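Local coordinates for protein predicted sugar phosphatases of the HAD superfamily (Cytophaga hutchinsonii, PDB 2HX1) that probably hydrolyses the phosphate ester of a sugar phosphate with the help of a bound magnesium ion, as a member of the HAD superfamily, at residues F19-G23 / V24-Y28. Numbering follows the deposited sequence.
Sequences FDAFG and VLKTY. With MG (magnesium ion), chain E.
Ala21 O is the hub of the backbone bonding, taking Leu25 N at 2.8 Å in the plane of its carbonyl and Val24 N at 3.1 Å from a direction tilted out of that plane; Lys26 N adds a weak third bond. In return Gly23 N donates to Lys26 O over 2.9 Å, which ties Phe22 to Lys26 in a single bridge and closes the turn.

By family resemblance, this turn after strand 16-19 probably corresponds to the squiggle of the HAD fold, and Lys26 and Thr27 begin the flap hairpin, which strand 30-31 completes. Asp20 and Phe22 lie in the first HAD sequence motif, Phe22 standing where many relatives have a second aspartate. The magnesium ion is held by Asp20 OD2 and Phe22 O, both at 2.0 Å, with three waters and Asp233 around it. Asp20 CG stands anti to the backbone N (chi1 174°), reaching the metal with OD2, while OD1 accepts from one of those waters and pairs with Lys204. Val24 CG2 lies 3.6 Å from Asp20 OD2, a methyl group alongside the carboxylate.

Of the apolar contacts, Leu25 CD2 meets Phe19 CD1 at 4.0 Å, the two side chains crossing at about a right angle, and Val24 CG1 comes to the edge of the same ring.

Across the turn, Lys26, extended beyond CG, lays CE over one face of the Phe22 ring, offset toward the rim, in a CH-pi contact; its ammonium also makes a cation-pi contact with Tyr67 of helix 60-69. Replacing Lys26 by alanine would probably strip that Phe22 face of its aliphatic cover and leave Tyr67 without its cationic partner.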
loop_
_atom_site.group_PDB
_atom_site.type_symbol
_atom_site.label_atom_id
_atom_site.label_comp_id
_atom_site.label_asym_id
_atom_site.label_seq_id
_atom_site.Cartn_x
_atom_site.Cartn_y
_atom_site.Cartn_z
ATOM N N PHE A 19 21.543 -22.630 3.534
ATOM C CA PHE A 19 22.209 -21.364 3.295
ATOM C C PHE A 19 21.456 -20.575 2.214
ATOM O O PHE A 19 21.235 -21.102 1.151
ATOM C CB PHE A 19 23.633 -21.599 2.779
ATOM C CG PHE A 19 24.628 -22.069 3.828
ATOM C CD1 PHE A 19 25.159 -21.192 4.754
ATOM C CD2 PHE A 19 25.061 -23.364 3.844
ATOM C CE1 PHE A 19 26.071 -21.606 5.681
ATOM C CE2 PHE A 19 25.973 -23.785 4.783
ATOM C CZ PHE A 19 26.500 -22.910 5.670
ATOM N N ASP A 20 21.037 -19.343 2.509
ATOM C CA ASP A 20 20.794 -18.346 1.475
ATOM C C ASP A 20 22.154 -18.044 0.815
ATOM O O ASP A 20 23.188 -18.227 1.465
ATOM C CB ASP A 20 20.188 -17.080 2.094
ATOM C CG ASP A 20 20.035 -15.945 1.100
ATOM O OD1 ASP A 20 19.583 -16.185 -0.029
ATOM O OD2 ASP A 20 20.376 -14.800 1.456
ATOM N N ALA A 21 22.168 -17.621 -0.455
ATOM C CA ALA A 21 23.446 -17.397 -1.162
ATOM C C ALA A 21 23.844 -15.926 -1.050
ATOM O O ALA A 21 24.775 -15.618 -0.337
ATOM C CB ALA A 21 23.400 -17.856 -2.601
ATOM N N PHE A 22 23.107 -15.016 -1.683
ATOM C CA PHE A 22 23.517 -13.615 -1.714
ATOM C C PHE A 22 23.359 -12.941 -0.347
ATOM O O PHE A 22 22.307 -13.055 0.310
ATOM C CB PHE A 22 22.797 -12.831 -2.824
ATOM C CG PHE A 22 23.431 -12.977 -4.185
ATOM C CD1 PHE A 22 24.567 -12.253 -4.522
ATOM C CD2 PHE A 22 22.883 -13.833 -5.146
ATOM C CE1 PHE A 22 25.161 -12.391 -5.795
ATOM C CE2 PHE A 22 23.468 -13.967 -6.418
ATOM C CZ PHE A 22 24.599 -13.240 -6.739
ATOM N N GLY A 23 24.432 -12.279 0.075
ATOM C CA GLY A 23 24.535 -11.635 1.378
ATOM C C GLY A 23 25.063 -12.512 2.481
ATOM O O GLY A 23 25.240 -12.043 3.621
ATOM N N VAL A 24 25.292 -13.775 2.146
ATOM C CA VAL A 24 25.674 -14.819 3.092
ATOM C C VAL A 24 26.935 -15.562 2.613
ATOM O O VAL A 24 27.913 -15.674 3.351
ATOM C CB VAL A 24 24.517 -15.823 3.259
ATOM C CG1 VAL A 24 24.875 -16.938 4.243
ATOM C CG2 VAL A 24 23.215 -15.081 3.702
ATOM N N LEU A 25 26.899 -16.086 1.399
ATOM C CA LEU A 25 28.028 -16.826 0.824
ATOM C C LEU A 25 28.820 -15.966 -0.147
ATOM O O LEU A 25 30.015 -16.183 -0.343
ATOM C CB LEU A 25 27.554 -18.061 0.061
ATOM C CG LEU A 25 26.799 -19.151 0.817
ATOM C CD1 LEU A 25 26.446 -20.275 -0.159
ATOM C CD2 LEU A 25 27.591 -19.662 2.007
ATOM N N LYS A 26 28.139 -15.012 -0.769
ATOM C CA LYS A 26 28.746 -14.173 -1.793
ATOM C C LYS A 26 28.016 -12.841 -1.873
ATOM O O LYS A 26 26.910 -12.703 -1.341
ATOM C CB LYS A 26 28.745 -14.897 -3.143
ATOM C CG LYS A 26 27.368 -15.235 -3.687
ATOM C CD LYS A 26 27.496 -15.963 -5.026
ATOM C CE LYS A 26 26.152 -16.269 -5.645
ATOM N NZ LYS A 26 26.270 -16.699 -7.068
ATOM N N THR A 27 28.665 -11.871 -2.522
ATOM C CA THR A 27 28.177 -10.492 -2.645
ATOM C C THR A 27 28.478 -9.997 -4.054
ATOM O O THR A 27 28.824 -10.798 -4.928
ATOM C CB THR A 27 28.855 -9.543 -1.662
ATOM O OG1 THR A 27 30.284 -9.575 -1.860
ATOM C CG2 THR A 27 28.515 -9.928 -0.244
ATOM N N TYR A 28 28.324 -8.694 -4.276
ATOM C CA TYR A 28 28.543 -8.108 -5.611
ATOM C C TYR A 28 29.920 -8.438 -6.203
ATOM O O TYR A 28 30.037 -8.710 -7.400
ATOM C CB TYR A 28 28.334 -6.591 -5.610
ATOM C CG TYR A 28 29.131 -5.828 -4.595
ATOM C CD1 TYR A 28 28.658 -5.651 -3.311
ATOM C CD2 TYR A 28 30.351 -5.257 -4.934
ATOM C CE1 TYR A 28 29.384 -4.926 -2.369
ATOM C CE2 TYR A 28 31.097 -4.526 -4.007
ATOM C CZ TYR A 28 30.607 -4.367 -2.724
ATOM O OH TYR A 28 31.344 -3.654 -1.794
HETATM MG MG MG E . 20.383 -12.921 0.882
HETATM O O HOH W 1 19.849 -13.646 -0.962
HETATM O O HOH W 2 18.319 -13.013 1.477
HETATM O O HOH W 3 20.396 -11.049 0.186
#